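Local coordinates for hypothetical protein Atu0240 (Agrobacterium tumefaciens str. C58, PDB 2GAX) that is of unknown function but belongs to a family grouped with the peptidyl-tRNA hydrolase 2 clan, a link that does not by itself establish an enzymatic activity, at residues V8-D13 with L20-F25; S28-V31 with E36-G39; R78-S83 with R121-K126; V113-R118 with D125-G130. All coordinates share one frame; numbering follows the deposited sequence.

Overall arrangement
Contacts 1 and 4 pack helices on the central mixed sheet; contacts 2 and 3 join helices to loops that follow helices. Contacts 1 and 2 both use helix 16-33, with centres about 17 Å apart. Contact 1 sets the helix on strand 4-11; contact 2 folds the following loop back on its C-terminal part. Contacts 3 and 4 share Asp125, Lys126 and helix 121-127, with centres about 7 Å apart. Contacts 1 and 4 meet through the neighbouring strands 4-11 and 112-120, where Ile9 and Met115 probably share a backbone hydrogen bond. Along the chain contacts 1 and 2 close before 3 and 4 open. The sheet thus joins chain parts far apart in sequence.

Contact 1 of 4, residues V8-D13 with L20-F25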
loop_
_atom_site.group_PDB
_atom_site.type_symbol
_atom_site.label_atom_id
_atom_site.label_comp_id
_atom_site.label_asym_id
_atom_site.label_seq_id
_atom_site.Cartn_x
_atom_site.Cartn_y
_atom_site.Cartn_z
ATOM N N VAL A 8 -0.915 -1.082 4.868
ATOM C CA VAL A 8 -1.508 -0.199 3.874
ATOM C C VAL A 8 -2.046 1.025 4.615
ATOM O O VAL A 8 -2.778 0.868 5.581
ATOM C CB VAL A 8 -2.691 -0.899 3.169
ATOM C CG1 VAL A 8 -3.418 0.072 2.230
ATOM C CG2 VAL A 8 -2.233 -2.150 2.429
ATOM N N ILE A 9 -1.685 2.232 4.172
ATOM C CA ILE A 9 -2.186 3.478 4.771
ATOM C C ILE A 9 -2.920 4.340 3.737
ATOM O O ILE A 9 -2.340 4.785 2.739
ATOM C CB ILE A 9 -1.077 4.345 5.466
ATOM C CG1 ILE A 9 -0.121 3.508 6.310
ATOM C CG2 ILE A 9 -1.699 5.440 6.349
ATOM C CD1 ILE A 9 1.172 3.086 5.592
ATOM N N LEU A 10 -4.197 4.597 4.008
ATOM C CA LEU A 10 -5.065 5.330 3.097
ATOM C C LEU A 10 -5.382 6.719 3.622
ATOM O O LEU A 10 -5.360 6.955 4.826
ATOM C CB LEU A 10 -6.368 4.546 2.896
ATOM C CG LEU A 10 -6.154 3.124 2.354
ATOM C CD1 LEU A 10 -7.433 2.314 2.438
ATOM C CD2 LEU A 10 -5.592 3.138 0.916
ATOM N N ARG A 11 -5.655 7.652 2.721
ATOM C CA ARG A 11 -6.094 8.978 3.158
ATOM C C ARG A 11 -7.554 8.839 3.595
ATOM O O ARG A 11 -8.369 8.314 2.840
ATOM C CB ARG A 11 -5.925 10.015 2.042
ATOM C CG ARG A 11 -5.867 11.456 2.581
ATOM C CD ARG A 11 -5.654 12.458 1.470
ATOM N NE ARG A 11 -6.831 12.606 0.609
ATOM C CZ ARG A 11 -6.813 13.216 -0.573
ATOM N NH1 ARG A 11 -5.685 13.724 -1.047
ATOM N NH2 ARG A 11 -7.915 13.311 -1.300
ATOM N N ASP A 12 -7.892 9.293 4.807
ATOM C CA ASP A 12 -9.192 8.913 5.392
ATOM C C ASP A 12 -10.397 9.491 4.659
ATOM O O ASP A 12 -11.487 8.923 4.717
ATOM C CB ASP A 12 -9.273 9.208 6.895
ATOM C CG ASP A 12 -10.352 8.372 7.603
ATOM O OD1 ASP A 12 -10.740 7.278 7.093
ATOM O OD2 ASP A 12 -10.814 8.811 8.687
ATOM N N ASP A 13 -10.202 10.594 3.945
ATOM C CA ASP A 13 -11.339 11.267 3.293
ATOM C C ASP A 13 -11.792 10.674 1.953
ATOM O O ASP A 13 -12.753 11.159 1.348
ATOM C CB ASP A 13 -11.092 12.776 3.199
ATOM C CG ASP A 13 -9.943 13.131 2.278
ATOM O OD1 ASP A 13 -9.176 12.233 1.885
ATOM O OD2 ASP A 13 -9.800 14.328 1.955
ATOM N N LEU A 20 -10.837 1.119 -1.809
ATOM C CA LEU A 20 -10.744 -0.249 -2.330
ATOM C C LEU A 20 -9.879 -0.283 -3.594
ATOM O O LEU A 20 -8.955 -1.102 -3.681
ATOM C CB LEU A 20 -12.132 -0.838 -2.567
ATOM C CG LEU A 20 -13.023 -1.083 -1.327
ATOM C CD1 LEU A 20 -14.517 -1.201 -1.672
ATOM C CD2 LEU A 20 -12.593 -2.268 -0.509
ATOM N N ASN A 21 -10.162 0.618 -4.543
ATOM C CA ASN A 21 -9.315 0.802 -5.737
ATOM C C ASN A 21 -7.829 1.000 -5.373
ATOM O O ASN A 21 -6.968 0.272 -5.884
ATOM C CB ASN A 21 -9.855 1.967 -6.586
ATOM C CG ASN A 21 -9.020 2.249 -7.827
ATOM O OD1 ASN A 21 -7.904 2.779 -7.743
ATOM N ND2 ASN A 21 -9.578 1.952 -8.988
ATOM N N VAL A 22 -7.536 1.977 -4.503
ATOM C CA VAL A 22 -6.145 2.282 -4.091
ATOM C C VAL A 22 -5.475 1.067 -3.417
ATOM O O VAL A 22 -4.294 0.770 -3.678
ATOM C CB VAL A 22 -6.065 3.535 -3.168
ATOM C CG1 VAL A 22 -4.649 3.708 -2.621
ATOM C CG2 VAL A 22 -6.466 4.807 -3.954
ATOM N N THR A 23 -6.230 0.364 -2.576
ATOM C CA THR A 23 -5.704 -0.803 -1.832
ATOM C C THR A 23 -5.308 -1.895 -2.819
ATOM O O THR A 23 -4.233 -2.499 -2.694
ATOM C CB THR A 23 -6.712 -1.343 -0.800
ATOM O OG1 THR A 23 -6.914 -0.348 0.216
ATOM C CG2 THR A 23 -6.219 -2.664 -0.133
ATOM N N ALA A 24 -6.163 -2.101 -3.817
ATOM C CA ALA A 24 -5.930 -3.126 -4.825
ATOM C C ALA A 24 -4.627 -2.835 -5.571
ATOM O O ALA A 24 -3.763 -3.718 -5.695
ATOM C CB ALA A 24 -7.097 -3.188 -5.774
ATOM N N PHE A 25 -4.475 -1.593 -6.039
ATOM C CA PHE A 25 -3.261 -1.204 -6.751
ATOM C C PHE A 25 -2.014 -1.243 -5.886
ATOM O O PHE A 25 -0.986 -1.790 -6.288
ATOM C CB PHE A 25 -3.438 0.160 -7.389
ATOM C CG PHE A 25 -4.212 0.110 -8.663
ATOM C CD1 PHE A 25 -3.572 -0.202 -9.858
ATOM C CD2 PHE A 25 -5.578 0.344 -8.675
ATOM C CE1 PHE A 25 -4.290 -0.267 -11.059
ATOM C CE2 PHE A 25 -6.303 0.292 -9.877
ATOM C CZ PHE A 25 -5.658 -0.005 -11.059
#
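Leu10 fills the tight part of this contact, reaching from strand 4-11 to Val22 and Thr23 on helix 16-33. Its CD2 methyl lies 3.7 Å from Val22 CG1. The two side chains lie alongside, pointing opposite ways. The other methyl, Leu10 CD1, comes 3.5 Å from Thr23 OG1, and here the leucine lies crosswise to the threonine. This is a van der Waals touch, since a methyl cannot bond the hydroxyl. Thr23 OG1 instead hydrogen-bonds to Lys19 O, one turn back in the helix. Its chi1 of -65° sets OG1 beside the backbone N, from where it can reach that carbonyl. Val8 closes the row more loosely: its CG1 is 4.1 Å from Thr23 OG1. Val8, Leu10 and Val22 are buried, and no hydrogen bond crosses between the segments.

The outer face of the helix, on the side of Leu20 and Ala24, is exposed. Past the strand end, Asp12 and Asp13 are exposed too. There Arg11 NE gives a 2.7 Å salt bridge to the syn lone pair of Asp13 OD1, while Arg11 NH1 also pairs with Glu87.

The short segments' axes pass 9.5 Å apart with 148° between their N-to-C directions, so the helix runs back roughly antiparallel to the strand. Strand 58-63 then returns parallel beside strand 4-11, which makes this the first half of a beta-alpha-beta crossover.

Contact 2 of 4, residues S28-V31 with E36-G39; sequences SGIV and EIIG
The backbone of Ile37 hydrogen-bonds with Ile55, while its side chain reaches Val31 and Ile30 on helix 16-33. No polar bond crosses between 28-31 and 36-39; the contact is made of methyl and methylene groups. Ile37 CD1 is the shared tip. It lies 4.0 Å from Val31 CG2 and 4.2 Å from Ile30 CG2. The Ile37 and Val31 side chains meet at a slant. With chi1 at 71° the CG1 branch of Ile37 is turned toward the helix, and CD1 at its end makes the touch.

The chain has left the helix, turned through a 3-10 segment that includes Glu36 and Ile37, and come back against the helix it has just finished. It belongs to the long connection that leads from helix 16-33 to strand 58-63. Within that connection Gly39 also pairs by backbone hydrogen bond with Leu53, so the chain entering the small 42-43/49-50 hairpin is bonded to the chain leaving it.

Val31 uses its other methyl for Ile38. Val31 CG1 is 3.9 Å from Ile38 CG1 and 4.0 Å from Ile38 CD1, with the valine branch set across the isoleucine chain. Both residues are only partly exposed. Ile30 is buried and leans the other way, its far end leading away from Ile37. Both of these isoleucines also pack on strand 112-120, Ile30 against Ala116 and Ile37 against Arg118.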
loop_
_atom_site.group_PDB
_atom_site.type_symbol
_atom_site.label_atom_id
_atom_site.label_comp_id
_atom_site.label_asym_id
_atom_site.label_seq_id
_atom_site.Cartn_x
_atom_site.Cartn_y
_atom_site.Cartn_z
ATOM N N SER A 28 -0.829 -4.798 -5.412
ATOM C CA SER A 28 -0.228 -5.377 -6.630
ATOM C C SER A 28 1.277 -5.092 -6.646
ATOM O O SER A 28 2.093 -5.949 -7.055
ATOM C CB SER A 28 -0.945 -4.880 -7.900
ATOM O OG SER A 28 -0.638 -3.542 -8.225
ATOM N N GLY A 29 1.642 -3.889 -6.192
ATOM C CA GLY A 29 3.067 -3.501 -6.049
ATOM C C GLY A 29 3.786 -4.302 -4.975
ATOM O O GLY A 29 4.960 -4.685 -5.135
ATOM N N ILE A 30 3.098 -4.537 -3.862
ATOM C CA ILE A 30 3.666 -5.335 -2.769
ATOM C C ILE A 30 3.999 -6.757 -3.229
ATOM O O ILE A 30 5.074 -7.270 -2.940
ATOM C CB ILE A 30 2.737 -5.308 -1.527
ATOM C CG1 ILE A 30 2.649 -3.881 -0.987
ATOM C CG2 ILE A 30 3.136 -6.360 -0.442
ATOM C CD1 ILE A 30 3.904 -3.354 -0.280
ATOM N N VAL A 31 3.091 -7.374 -3.980
ATOM C CA VAL A 31 3.330 -8.723 -4.502
ATOM C C VAL A 31 4.456 -8.734 -5.543
ATOM O O VAL A 31 5.352 -9.614 -5.495
ATOM C CB VAL A 31 2.028 -9.363 -5.023
ATOM C CG1 VAL A 31 2.297 -10.730 -5.593
ATOM C CG2 VAL A 31 1.024 -9.474 -3.878
ATOM N N GLU A 36 7.572 -13.941 -2.907
ATOM C CA GLU A 36 7.675 -14.959 -1.859
ATOM C C GLU A 36 6.501 -14.975 -0.853
ATOM O O GLU A 36 6.311 -15.965 -0.134
ATOM C CB GLU A 36 9.010 -14.795 -1.108
ATOM C CG GLU A 36 10.253 -15.050 -1.967
ATOM C CD GLU A 36 10.707 -13.836 -2.805
ATOM O OE1 GLU A 36 10.192 -12.705 -2.628
ATOM O OE2 GLU A 36 11.602 -14.031 -3.660
ATOM N N ILE A 37 5.704 -13.906 -0.801
ATOM C CA ILE A 37 4.544 -13.896 0.113
ATOM C C ILE A 37 3.383 -14.781 -0.376
ATOM O O ILE A 37 2.505 -15.143 0.391
ATOM C CB ILE A 37 4.051 -12.457 0.500
ATOM C CG1 ILE A 37 3.375 -11.751 -0.676
ATOM C CG2 ILE A 37 5.202 -11.606 1.077
ATOM C CD1 ILE A 37 2.482 -10.553 -0.276
ATOM N N ILE A 38 3.400 -15.159 -1.652
ATOM C CA ILE A 38 2.333 -15.967 -2.202
ATOM C C ILE A 38 2.490 -17.433 -1.782
ATOM O O ILE A 38 3.554 -18.030 -1.963
ATOM C CB ILE A 38 2.267 -15.816 -3.739
ATOM C CG1 ILE A 38 1.956 -14.352 -4.145
ATOM C CG2 ILE A 38 1.297 -16.816 -4.354
ATOM C CD1 ILE A 38 0.753 -13.714 -3.487
ATOM N N GLY A 39 1.433 -18.011 -1.220
ATOM C CA GLY A 39 1.494 -19.417 -0.817
ATOM C C GLY A 39 1.018 -20.456 -1.808
ATOM O O GLY A 39 1.126 -20.282 -3.027
#

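Contact 3 of 4, residues R78-S83 with R121-K126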
loop_
_atom_site.group_PDB
_atom_site.type_symbol
_atom_site.label_atom_id
_atom_site.label_comp_id
_atom_site.label_asym_id
_atom_site.label_seq_id
_atom_site.Cartn_x
_atom_site.Cartn_y
_atom_site.Cartn_z
ATOM N N ARG A 78 14.031 5.826 5.730
ATOM C CA ARG A 78 14.390 4.470 6.160
ATOM C C ARG A 78 14.761 3.527 5.013
ATOM O O ARG A 78 14.809 2.301 5.199
ATOM C CB ARG A 78 13.214 3.873 6.926
ATOM C CG ARG A 78 12.795 4.681 8.130
ATOM C CD ARG A 78 13.565 4.249 9.334
ATOM N NE ARG A 78 13.141 4.971 10.529
ATOM C CZ ARG A 78 13.717 4.826 11.717
ATOM N NH1 ARG A 78 14.732 3.983 11.864
ATOM N NH2 ARG A 78 13.276 5.525 12.756
ATOM N N ASP A 79 15.023 4.086 3.831
ATOM C CA ASP A 79 15.429 3.290 2.656
ATOM C C ASP A 79 14.445 2.181 2.271
ATOM O O ASP A 79 14.853 1.126 1.774
ATOM C CB ASP A 79 16.829 2.671 2.842
ATOM C CG ASP A 79 17.924 3.710 2.964
ATOM O OD1 ASP A 79 17.901 4.715 2.228
ATOM O OD2 ASP A 79 18.828 3.496 3.798
ATOM N N ILE A 80 13.157 2.437 2.482
ATOM C CA ILE A 80 12.096 1.508 2.083
ATOM C C ILE A 80 11.549 1.901 0.711
ATOM O O ILE A 80 11.321 3.092 0.428
ATOM C CB ILE A 80 10.943 1.490 3.134
ATOM C CG1 ILE A 80 11.491 1.324 4.563
ATOM C CG2 ILE A 80 9.844 0.463 2.779
ATOM C CD1 ILE A 80 12.320 0.071 4.815
ATOM N N THR A 81 11.388 0.898 -0.149
ATOM C CA THR A 81 10.723 1.061 -1.431
ATOM C C THR A 81 9.255 0.692 -1.233
ATOM O O THR A 81 8.935 -0.424 -0.813
ATOM C CB THR A 81 11.394 0.206 -2.537
ATOM O OG1 THR A 81 12.764 0.611 -2.676
ATOM C CG2 THR A 81 10.686 0.384 -3.882
ATOM N N THR A 82 8.371 1.643 -1.517
ATOM C CA THR A 82 6.952 1.485 -1.177
ATOM C C THR A 82 6.086 1.450 -2.427
ATOM O O THR A 82 6.537 1.841 -3.494
ATOM C CB THR A 82 6.456 2.657 -0.289
ATOM O OG1 THR A 82 6.697 3.914 -0.947
ATOM C CG2 THR A 82 7.135 2.643 1.069
ATOM N N SER A 83 4.859 0.959 -2.305
ATOM C CA SER A 83 3.828 1.281 -3.308
ATOM C C SER A 83 3.208 2.623 -2.939
ATOM O O SER A 83 2.991 2.897 -1.768
ATOM C CB SER A 83 2.735 0.213 -3.330
ATOM O OG SER A 83 3.304 -1.069 -3.500
ATOM N N ARG A 121 9.455 -5.522 10.957
ATOM C CA ARG A 121 8.292 -5.115 11.754
ATOM C C ARG A 121 8.475 -3.846 12.586
ATOM O O ARG A 121 7.593 -2.981 12.593
ATOM C CB ARG A 121 7.778 -6.291 12.604
ATOM C CG ARG A 121 8.813 -6.951 13.527
ATOM C CD ARG A 121 8.239 -8.201 14.183
ATOM N NE ARG A 121 8.716 -9.446 13.586
ATOM C CZ ARG A 121 9.394 -10.386 14.243
ATOM N NH1 ARG A 121 9.670 -10.234 15.532
ATOM N NH2 ARG A 121 9.787 -11.488 13.612
ATOM N N LYS A 122 9.617 -3.718 13.263
ATOM C CA LYS A 122 9.874 -2.562 14.143
ATOM C C LYS A 122 9.987 -1.249 13.351
ATOM O O LYS A 122 9.496 -0.195 13.783
ATOM C CB LYS A 122 11.121 -2.802 15.009
ATOM C CG LYS A 122 11.072 -4.101 15.844
ATOM C CD LYS A 122 12.121 -4.130 16.970
ATOM C CE LYS A 122 11.708 -3.247 18.169
ATOM N NZ LYS A 122 10.725 -3.910 19.101
ATOM N N ILE A 123 10.616 -1.342 12.180
ATOM C CA ILE A 123 10.745 -0.235 11.239
ATOM C C ILE A 123 9.370 0.254 10.751
ATOM O O ILE A 123 9.115 1.461 10.742
ATOM C CB ILE A 123 11.682 -0.619 10.045
ATOM C CG1 ILE A 123 13.149 -0.542 10.491
ATOM C CG2 ILE A 123 11.474 0.308 8.849
ATOM C CD1 ILE A 123 14.130 -1.337 9.630
ATOM N N VAL A 124 8.498 -0.684 10.359
ATOM C CA VAL A 124 7.141 -0.346 9.902
ATOM C C VAL A 124 6.363 0.470 10.938
ATOM O O VAL A 124 5.720 1.462 10.594
ATOM C CB VAL A 124 6.333 -1.604 9.490
ATOM C CG1 VAL A 124 4.883 -1.247 9.178
ATOM C CG2 VAL A 124 6.981 -2.274 8.286
ATOM N N ASP A 125 6.423 0.048 12.201
ATOM C CA ASP A 125 5.747 0.757 13.297
ATOM C C ASP A 125 6.252 2.197 13.500
ATOM O O ASP A 125 5.467 3.098 13.814
ATOM C CB ASP A 125 5.877 -0.042 14.598
ATOM C CG ASP A 125 5.173 -1.383 14.533
ATOM O OD1 ASP A 125 4.052 -1.454 13.974
ATOM O OD2 ASP A 125 5.744 -2.368 15.049
ATOM N N LYS A 126 7.557 2.403 13.327
ATOM C CA LYS A 126 8.150 3.749 13.331
ATOM C C LYS A 126 7.677 4.600 12.143
ATOM O O LYS A 126 7.386 5.786 12.288
ATOM C CB LYS A 126 9.681 3.662 13.328
ATOM C CG LYS A 126 10.274 3.176 14.652
ATOM C CD LYS A 126 11.801 3.086 14.611
ATOM C CE LYS A 126 12.381 2.997 16.023
ATOM N NZ LYS A 126 11.991 4.174 16.874
#
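The guanidinium of Arg78 has the aliphatic chain of Lys126 over one face. Lys126 CD makes the touch, 3.4 Å from Arg78 NH2 and 3.9 Å from Arg78 CZ. The two chains meet at an oblique angle. This is a surface contact between helix 121-127 and the loop that follows helix 65-77, whose end is a Schellman motif. Asp79, with positive phi, is its C-prime residue: Ile80 N bonds back to Ser75 O and Asp79 N to Leu76 O. Arg78 is the first residue to leave helical geometry. Its side chain bends at chi2, -89°, and then runs extended to the guanidinium.

The two charged ends are like in sign. Arg78 NH2 and Lys126 NZ are 4.5 Å apart, and some repulsion between them is likely.

Beneath the charged pair the contact is apolar. Ile80, on the loop side, also touches Ala119 of strand 112-120. Ile123 CG2 touches both Arg78 CB, at 4.4 Å, and the Ile80 CD1 methyl, at 4.1 Å.

Contact 4 of 4, residues V113-R118 with D125-G130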
loop_
_atom_site.group_PDB
_atom_site.type_symbol
_atom_site.label_atom_id
_atom_site.label_comp_id
_atom_site.label_asym_id
_atom_site.label_seq_id
_atom_site.Cartn_x
_atom_site.Cartn_y
_atom_site.Cartn_z
ATOM N N VAL A 113 -2.665 9.607 -1.635
ATOM C CA VAL A 113 -3.933 9.053 -1.169
ATOM C C VAL A 113 -3.781 7.645 -0.585
ATOM O O VAL A 113 -4.672 7.146 0.097
ATOM C CB VAL A 113 -5.029 9.132 -2.254
ATOM C CG1 VAL A 113 -5.253 10.601 -2.651
ATOM C CG2 VAL A 113 -4.657 8.297 -3.492
ATOM N N GLY A 114 -2.639 7.011 -0.828
ATOM C CA GLY A 114 -2.372 5.702 -0.237
ATOM C C GLY A 114 -0.924 5.306 -0.387
ATOM O O GLY A 114 -0.256 5.740 -1.317
HETATM N N MSE A 115 -0.458 4.486 0.547
HETATM C CA MSE A 115 0.874 3.895 0.507
HETATM C C MSE A 115 0.813 2.520 1.146
HETATM O O MSE A 115 0.034 2.291 2.076
HETATM C CB MSE A 115 1.881 4.759 1.263
HETATM C CG MSE A 115 3.329 4.286 1.146
HETATM SE SE MSE A 115 4.562 5.412 2.214
HETATM C CE MSE A 115 4.747 4.282 3.797
ATOM N N ALA A 116 1.618 1.599 0.638
ATOM C CA ALA A 116 1.786 0.311 1.289
ATOM C C ALA A 116 3.244 0.015 1.359
ATOM O O ALA A 116 4.007 0.381 0.463
ATOM C CB ALA A 116 1.093 -0.810 0.529
ATOM N N LEU A 117 3.613 -0.719 2.393
ATOM C CA LEU A 117 4.993 -1.146 2.561
ATOM C C LEU A 117 5.052 -2.516 3.223
ATOM O O LEU A 117 4.102 -2.936 3.911
ATOM C CB LEU A 117 5.765 -0.109 3.377
ATOM C CG LEU A 117 5.530 0.039 4.889
ATOM C CD1 LEU A 117 6.731 0.756 5.544
ATOM C CD2 LEU A 117 4.210 0.744 5.219
ATOM N N ARG A 118 6.164 -3.202 2.986
ATOM C CA ARG A 118 6.532 -4.418 3.686
ATOM C C ARG A 118 7.980 -4.228 4.128
ATOM O O ARG A 118 8.878 -4.075 3.288
ATOM C CB ARG A 118 6.434 -5.629 2.768
ATOM C CG ARG A 118 6.965 -6.929 3.388
ATOM C CD ARG A 118 6.830 -8.086 2.406
ATOM N NE ARG A 118 7.080 -9.369 3.058
ATOM C CZ ARG A 118 8.291 -9.895 3.244
ATOM N NH1 ARG A 118 9.378 -9.270 2.796
ATOM N NH2 ARG A 118 8.408 -11.072 3.853
ATOM N N ASP A 125 6.423 0.048 12.201
ATOM C CA ASP A 125 5.747 0.757 13.297
ATOM C C ASP A 125 6.252 2.197 13.500
ATOM O O ASP A 125 5.467 3.098 13.814
ATOM C CB ASP A 125 5.877 -0.042 14.598
ATOM C CG ASP A 125 5.173 -1.383 14.533
ATOM O OD1 ASP A 125 4.052 -1.454 13.974
ATOM O OD2 ASP A 125 5.744 -2.368 15.049
ATOM N N LYS A 126 7.557 2.403 13.327
ATOM C CA LYS A 126 8.150 3.749 13.331
ATOM C C LYS A 126 7.677 4.600 12.143
ATOM O O LYS A 126 7.386 5.786 12.288
ATOM C CB LYS A 126 9.681 3.662 13.328
ATOM C CG LYS A 126 10.274 3.176 14.652
ATOM C CD LYS A 126 11.801 3.086 14.611
ATOM C CE LYS A 126 12.381 2.997 16.023
ATOM N NZ LYS A 126 11.991 4.174 16.874
ATOM N N ILE A 127 7.612 3.983 10.966
ATOM C CA ILE A 127 7.219 4.691 9.759
ATOM C C ILE A 127 5.766 5.154 9.859
ATOM O O ILE A 127 5.457 6.310 9.568
ATOM C CB ILE A 127 7.463 3.819 8.503
ATOM C CG1 ILE A 127 8.951 3.816 8.156
ATOM C CG2 ILE A 127 6.631 4.304 7.318
ATOM C CD1 ILE A 127 9.369 2.703 7.212
ATOM N N THR A 128 4.898 4.256 10.323
ATOM C CA THR A 128 3.451 4.470 10.318
ATOM C C THR A 128 2.928 5.220 11.553
ATOM O O THR A 128 1.717 5.386 11.709
ATOM C CB THR A 128 2.684 3.129 10.192
ATOM O OG1 THR A 128 2.885 2.352 11.382
ATOM C CG2 THR A 128 3.157 2.329 8.970
ATOM N N LYS A 129 3.830 5.675 12.424
ATOM C CA LYS A 129 3.436 6.424 13.631
ATOM C C LYS A 129 2.463 7.556 13.313
ATOM O O LYS A 129 2.692 8.359 12.403
ATOM C CB LYS A 129 4.669 6.981 14.347
ATOM C CG LYS A 129 4.408 7.528 15.748
ATOM C CD LYS A 129 5.676 8.177 16.293
ATOM C CE LYS A 129 5.430 8.926 17.588
ATOM N NZ LYS A 129 6.665 9.642 18.008
ATOM N N GLY A 130 1.374 7.611 14.069
ATOM C CA GLY A 130 0.364 8.637 13.872
ATOM C C GLY A 130 -0.922 8.067 13.302
ATOM O O GLY A 130 -2.021 8.435 13.748
#
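Leu117, on strand 112-120, faces Ile127 in the last turn of helix 121-127, with their CA atoms 9.5 Å apart. The side chains alone span that gap, and no hydrogen bond crosses it. Leu117 and Ile127 meet end to end. Leu117 CD1 is 3.7 Å from Ile127 CD1 and 4.0 Å from Ile127 CG2, so one leucine methyl meets both arms of the isoleucine. A chi1 of 73° aims the leucine branch at the helix. The other leucine methyl, CD2, touches Thr128 CG2 at 4.2 Å.

Met115, a selenomethionine, comes in from two residues earlier on the strand. It runs extended to the selenium and then bends, chi3 99°. Its CE ends 4.0 Å from Ile127 CG2, the chain set square to the isoleucine. All four touching residues are buried. Thr128 OG1 hydrogen-bonds to Val124 O.

Strand 112-120 passes directly into helix 121-127, which folds back over a face of the sheet. Earlier in the strand, Val113 and Gly114 both face Tyr85 in a classic beta bulge. Helix 65-77 lies against the same core, with Ile71 and Ser75 touching both Met115 and Ile127, and its Arg74 NH1 bonds Ile127 O and Lys129 O. Strand 112-120 runs between strands 4-11 and 83-86, and helix 16-33 packs on it through Ala116, whose side chain touches Leu26 and Ile30.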